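RNA-dependent RNA Polymerase (Bombyx mori cytoplasmic polyhedrosis virus, PDB 6TZ0) catalyses RNA-templated RNA synthesis, transcribing the double-stranded viral genome conservatively into plus strands and also serving genome replication. Local coordinates at the interface of chains A and B. Numbering follows the deposited sequence. Chains: chain A, RNA-dependent RNA Polymerase; chain B, Viral structural protein 4.

Contact 1: the interface of chains A and B. Residues chain A 471-473, 496, 619, 621, 631; chain B 334, 502.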
ATOM      1  N   LYS A 471       2.449   2.798  21.466  1.00 31.64           N
ATOM      2  CA  LYS A 471       3.735   2.432  22.035  1.00 31.64           C
ATOM      3  C   LYS A 471       4.588   1.611  21.074  1.00 31.64           C
ATOM      4  O   LYS A 471       5.813   1.583  21.219  1.00 31.64           O
ATOM      5  CB  LYS A 471       3.477   1.648  23.319  1.00 31.64           C
ATOM      6  CG  LYS A 471       4.634   1.467  24.265  1.00 31.64           C
ATOM      7  CD  LYS A 471       4.185   0.569  25.401  1.00 31.64           C
ATOM      8  CE  LYS A 471       3.129   1.262  26.247  1.00 31.64           C
ATOM      9  NZ  LYS A 471       2.714   0.458  27.422  1.00 31.64           N
ATOM     10  N   ALA A 472       3.974   0.941  20.099  1.00 34.77           N
ATOM     11  CA  ALA A 472       4.558   0.018  19.138  1.00 34.77           C
ATOM     12  C   ALA A 472       5.163   0.765  17.953  1.00 34.77           C
ATOM     13  O   ALA A 472       4.639   1.798  17.530  1.00 34.77           O
ATOM     14  CB  ALA A 472       3.498  -0.958  18.636  1.00 34.77           C
ATOM     15  N   PRO A 473       6.263   0.272  17.387  1.00 37.36           N
ATOM     16  CA  PRO A 473       6.881   0.957  16.251  1.00 37.36           C
ATOM     17  C   PRO A 473       6.216   0.597  14.931  1.00 37.36           C
ATOM     18  O   PRO A 473       5.534  -0.419  14.799  1.00 37.36           O
ATOM     19  CB  PRO A 473       8.325   0.451  16.285  1.00 37.36           C
ATOM     20  CG  PRO A 473       8.212  -0.902  16.864  1.00 37.36           C
ATOM     21  CD  PRO A 473       7.104  -0.836  17.875  1.00 37.36           C
ATOM     22  N   ARG A 496      -3.154   0.977  14.727  1.00 35.09           N
ATOM     23  CA  ARG A 496      -2.761   2.142  13.943  1.00 35.09           C
ATOM     24  C   ARG A 496      -3.446   2.157  12.589  1.00 35.09           C
ATOM     25  O   ARG A 496      -3.706   3.232  12.044  1.00 35.09           O
ATOM     26  CB  ARG A 496      -1.252   2.188  13.742  1.00 35.09           C
ATOM     27  CG  ARG A 496      -0.452   2.583  14.943  1.00 35.09           C
ATOM     28  CD  ARG A 496       0.999   2.663  14.530  1.00 35.09           C
ATOM     29  NE  ARG A 496       1.909   2.965  15.626  1.00 35.09           N
ATOM     30  CZ  ARG A 496       2.254   4.195  15.983  1.00 35.09           C
ATOM     31  NH1 ARG A 496       1.754   5.240  15.339  1.00 35.09           N
ATOM     32  NH2 ARG A 496       3.100   4.379  16.986  1.00 35.09           N
ATOM     33  N   SER A 619       7.289   8.107  11.916  1.00 36.19           N
ATOM     34  CA  SER A 619       8.642   7.579  11.736  1.00 36.19           C
ATOM     35  C   SER A 619       8.698   6.060  11.741  1.00 36.19           C
ATOM     36  O   SER A 619       8.385   5.414  12.744  1.00 36.19           O
ATOM     37  CB  SER A 619       9.548   8.124  12.832  1.00 36.19           C
ATOM     38  OG  SER A 619       9.656   9.525  12.745  1.00 36.19           O
ATOM     39  N   SER A 621      10.504   2.402  11.670  1.00 41.18           N
ATOM     40  CA  SER A 621      11.660   1.792  12.306  1.00 41.18           C
ATOM     41  C   SER A 621      12.047   0.556  11.512  1.00 41.18           C
ATOM     42  O   SER A 621      11.215  -0.328  11.291  1.00 41.18           O
ATOM     43  CB  SER A 621      11.354   1.435  13.758  1.00 41.18           C
ATOM     44  OG  SER A 621      12.465   0.811  14.362  1.00 41.18           O
ATOM     45  N   LYS A 631      15.783   4.197  13.040  1.00 37.39           N
ATOM     46  CA  LYS A 631      14.550   4.964  13.001  1.00 37.39           C
ATOM     47  C   LYS A 631      14.675   6.081  11.976  1.00 37.39           C
ATOM     48  O   LYS A 631      15.768   6.390  11.507  1.00 37.39           O
ATOM     49  CB  LYS A 631      14.226   5.516  14.389  1.00 37.39           C
ATOM     50  CG  LYS A 631      13.952   4.404  15.380  1.00 37.39           C
ATOM     51  CD  LYS A 631      13.735   4.911  16.775  1.00 37.39           C
ATOM     52  CE  LYS A 631      15.025   5.376  17.412  1.00 37.39           C
ATOM     53  NZ  LYS A 631      15.955   4.245  17.656  1.00 37.39           N
TER
ATOM     54  N   LYS B 334       7.581   4.448  25.426  1.00 27.48           N
ATOM     55  CA  LYS B 334       8.276   4.100  24.190  1.00 27.48           C
ATOM     56  C   LYS B 334       9.685   4.684  24.181  1.00 27.48           C
ATOM     57  O   LYS B 334      10.657   4.002  23.818  1.00 27.48           O
ATOM     58  CB  LYS B 334       7.460   4.606  23.002  1.00 27.48           C
ATOM     59  CG  LYS B 334       7.899   4.138  21.643  1.00 27.48           C
ATOM     60  CD  LYS B 334       6.940   4.658  20.595  1.00 27.48           C
ATOM     61  CE  LYS B 334       7.316   4.177  19.217  1.00 27.48           C
ATOM     62  NZ  LYS B 334       6.406   4.743  18.188  1.00 27.48           N
ATOM     63  N   ASP B 502      11.649   8.360  17.281  1.00 32.79           N
ATOM     64  CA  ASP B 502      10.341   7.761  17.130  1.00 32.79           C
ATOM     65  C   ASP B 502       9.375   8.327  18.151  1.00 32.79           C
ATOM     66  O   ASP B 502       8.200   7.955  18.148  1.00 32.79           O
ATOM     67  CB  ASP B 502      10.434   6.241  17.292  1.00 32.79           C
ATOM     68  CG  ASP B 502       9.349   5.506  16.562  1.00 32.79           C
ATOM     69  OD1 ASP B 502       8.501   6.166  15.933  1.00 32.79           O
ATOM     70  OD2 ASP B 502       9.372   4.260  16.592  1.00 32.79           O
TER

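Contact 2: the interface of chains A and B. Residues chain A 616-617, 634; chain B 495, 502-504, 542.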
ATOM      1  N   SER A 616       0.053  12.060  16.233  1.00 30.31           N
ATOM      2  CA  SER A 616       0.578  11.720  14.918  1.00 30.31           C
ATOM      3  C   SER A 616       2.058  11.394  15.023  1.00 30.31           C
ATOM      4  O   SER A 616       2.851  12.227  15.472  1.00 30.31           O
ATOM      5  CB  SER A 616       0.353  12.864  13.934  1.00 30.31           C
ATOM      6  OG  SER A 616       1.098  13.995  14.325  1.00 30.31           O
ATOM      7  N   GLN A 617       2.426  10.189  14.605  1.00 32.55           N
ATOM      8  CA  GLN A 617       3.819   9.766  14.578  1.00 32.55           C
ATOM      9  C   GLN A 617       4.030   8.946  13.318  1.00 32.55           C
ATOM     10  O   GLN A 617       3.426   7.883  13.159  1.00 32.55           O
ATOM     11  CB  GLN A 617       4.176   8.944  15.814  1.00 32.55           C
ATOM     12  CG  GLN A 617       5.648   8.688  15.935  1.00 32.55           C
ATOM     13  CD  GLN A 617       6.404   9.931  16.316  1.00 32.55           C
ATOM     14  OE1 GLN A 617       6.019  10.640  17.236  1.00 32.55           O
ATOM     15  NE2 GLN A 617       7.473  10.217  15.595  1.00 32.55           N
ATOM     16  N   GLU A 634      10.799  12.442  11.322  1.00 35.47           N
ATOM     17  CA  GLU A 634       9.348  12.502  11.270  1.00 35.47           C
ATOM     18  C   GLU A 634       8.904  13.561  10.267  1.00 35.47           C
ATOM     19  O   GLU A 634       9.629  14.513   9.982  1.00 35.47           O
ATOM     20  CB  GLU A 634       8.790  12.785  12.670  1.00 35.47           C
ATOM     21  CG  GLU A 634       7.346  12.352  12.912  1.00 35.47           C
ATOM     22  CD  GLU A 634       6.343  13.425  12.572  1.00 35.47           C
ATOM     23  OE1 GLU A 634       6.704  14.614  12.682  1.00 35.47           O
ATOM     24  OE2 GLU A 634       5.198  13.092  12.190  1.00 35.47           O
TER
ATOM     25  N   ASP B 495      10.768  18.687  12.441  1.00 32.06           N
ATOM     26  CA  ASP B 495      10.683  17.231  12.462  1.00 32.06           C
ATOM     27  C   ASP B 495      11.504  16.598  11.352  1.00 32.06           C
ATOM     28  O   ASP B 495      11.978  15.469  11.500  1.00 32.06           O
ATOM     29  CB  ASP B 495       9.227  16.796  12.334  1.00 32.06           C
ATOM     30  CG  ASP B 495       8.422  17.105  13.562  1.00 32.06           C
ATOM     31  OD1 ASP B 495       9.006  17.106  14.662  1.00 32.06           O
ATOM     32  OD2 ASP B 495       7.207  17.343  13.432  1.00 32.06           O
ATOM     33  N   ASP B 502      11.649   8.360  17.281  1.00 32.79           N
ATOM     34  CA  ASP B 502      10.341   7.761  17.130  1.00 32.79           C
ATOM     35  C   ASP B 502       9.375   8.327  18.151  1.00 32.79           C
ATOM     36  O   ASP B 502       8.200   7.955  18.148  1.00 32.79           O
ATOM     37  CB  ASP B 502      10.434   6.241  17.292  1.00 32.79           C
ATOM     38  CG  ASP B 502       9.349   5.506  16.562  1.00 32.79           C
ATOM     39  OD1 ASP B 502       8.501   6.166  15.933  1.00 32.79           O
ATOM     40  OD2 ASP B 502       9.372   4.260  16.592  1.00 32.79           O
ATOM     41  N   THR B 503       9.844   9.197  19.038  1.00 28.67           N
ATOM     42  CA  THR B 503       9.049   9.743  20.130  1.00 28.67           C
ATOM     43  C   THR B 503       9.225  11.253  20.157  1.00 28.67           C
ATOM     44  O   THR B 503      10.267  11.749  20.590  1.00 28.67           O
ATOM     45  CB  THR B 503       9.466   9.140  21.468  1.00 28.67           C
ATOM     46  OG1 THR B 503      10.876   9.301  21.635  1.00 28.67           O
ATOM     47  CG2 THR B 503       9.111   7.673  21.555  1.00 28.67           C
ATOM     48  N   THR B 504       8.211  11.977  19.704  1.00 26.64           N
ATOM     49  CA  THR B 504       8.165  13.423  19.851  1.00 26.64           C
ATOM     50  C   THR B 504       6.857  13.824  20.515  1.00 26.64           C
ATOM     51  O   THR B 504       5.779  13.392  20.101  1.00 26.64           O
ATOM     52  CB  THR B 504       8.371  14.136  18.501  1.00 26.64           C
ATOM     53  OG1 THR B 504       8.049  15.526  18.620  1.00 26.64           O
ATOM     54  CG2 THR B 504       7.597  13.503  17.390  1.00 26.64           C
ATOM     55  N   HIS B 542       1.243  16.687  17.834  1.00 26.79           N
ATOM     56  CA  HIS B 542       1.859  15.578  18.544  1.00 26.79           C
ATOM     57  C   HIS B 542       1.196  15.417  19.903  1.00 26.79           C
ATOM     58  O   HIS B 542       0.358  16.229  20.300  1.00 26.79           O
ATOM     59  CB  HIS B 542       3.366  15.784  18.682  1.00 26.79           C
ATOM     60  CG  HIS B 542       4.088  15.729  17.376  1.00 26.79           C
ATOM     61  ND1 HIS B 542       4.478  16.856  16.689  1.00 26.79           N
ATOM     62  CD2 HIS B 542       4.410  14.679  16.587  1.00 26.79           C
ATOM     63  CE1 HIS B 542       5.063  16.498  15.561  1.00 26.79           C
ATOM     64  NE2 HIS B 542       5.029  15.183  15.472  1.00 26.79           N
TER

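Contact 1: the interface of chains A and B
B:Lys334, on helix 326-340 of viral structural protein 4, lies against A:Lys471 and A:Ala472 in the polymerase linker between helix 464-469 and strand 474-477, where the phi/psi pairs change from near-helical at A:Lys471 to extended at A:Ala472 and A:Pro473. Its side chain is straight throughout. CG stands opposite the backbone N (chi1 -170°), and the later torsions continue the extended line, which carries the methylenes past the first carbonyl and the ammonium group on to the second. Along the way CG of B:Lys334 comes to 3.3 Å from the carbonyl O of A:Lys471. At the end NZ of B:Lys334 makes a weak hydrogen bond to the carbonyl O of A:Ala472, at 3.5 Å.

That same oxygen also accepts a bond from within the polymerase. The guanidinium NH2 of A:Arg496 reaches the carbonyl O of A:Ala472 at 3.1 Å, with 151° at the hydrogen, and approaches almost in line with the C=O bond. A:Arg496 and B:Lys334 thus arrive from opposite directions and converge on one backbone acceptor, so the arginine is placed to fix the carbonyl that the lysine meets.

B:Asp502 supplies the neighbouring negative charge. Its carboxylate OD1 forms a salt bridge with NZ of B:Lys334 at 3.4 Å, inside chain B, and would partly balance the cationic pair around the carbonyl. OD1 also lies near the carbonyl O of A:Ser619; both can only accept, so this approach is unfavourable on its own and, at this resolution, doubtful in detail. The other carboxylate oxygen, OD2, faces the ring carbon CB of A:Pro473.

From strand 628-631, A:Lys631 crosses B:Asp502 at about a right angle. Its aliphatic part does the touching, and the bends at chi3 and chi4 keep the ammonium group away from the acid: NZ of A:Lys631 is 6.7 Å from OD2 of B:Asp502, whereas CD of A:Lys631 packs 3.6 Å from CB of B:Asp502.

Contact 2: the interface of chains A and B
A:Glu634 and B:Asp495 meet through both backbone and side chain, and the hydrogen bonds of this patch gather on the glutamate. The backbone N of A:Glu634 donates to the carbonyl O of B:Asp495, in the 3-10 helix 492-496, at 3.3 Å. The donor stands 44° above the carbonyl plane, away from the lone-pair directions, so the geometry is not optimal. On the side chain, NE2 of B:His542 gives a weak hydrogen bond to the carboxylate OE1 of A:Glu634, also at 3.3 Å. The carboxylate carbon lies in the imidazole plane at the ring edge, while the two planes are turned 81° apart; the acid therefore meets the edge of the ring and does not stack on its face, the two side chains passing in opposite directions. One face of that imidazole is covered from within chain B by OG1 of B:Thr504, which sits over the ring centre and may limit its tilt.

Among acidic groups, the side chains of A:Glu634 and B:Asp495 run side by side in the same direction. Carboxylate OE1 of A:Glu634 and OD2 of B:Asp495 are modelled 2.9 Å apart, too close for two like-charged oxygens, so the pair is doubtful and no bond is claimed; the histidine NE2 nearby might offset part of the charge.

Nonbonded packing centres on A:Gln617. A bend at chi2 (72°) folds its amide over the backbone of chain B, where NE2 of A:Gln617 lies 3.5 Å from the carbonyl O of B:Asp502, with no hydrogen bond assigned, and the amide carbon CD of A:Gln617 3.9 Å from the methyl CG2 of B:Thr504.

Together these contacts join the segment after helix 604-614 and the loop after strand 628-631 of the polymerase to viral structural protein 4, and so probably contribute to holding the two proteins together in the deposited assembly.

The C-alpha centres of contact 1 and contact 2 are about 9 Å apart, and B:Asp502 belongs to both: its carboxylate takes part in contact 1, its backbone carbonyl mainly in contact 2. On the polymerase side, strand 620-624 and strand 628-631 lie along the sequence between A:Gln617 and A:Glu634, so both contacts draw on one continuous stretch. Contact 1 adds the linker before strand 474-477, and contact 2 adds the 3-10 helix 492-496 and B:His542 of the partner. The two patches therefore probably belong to one surface, which may fix the relative orientation of the proteins.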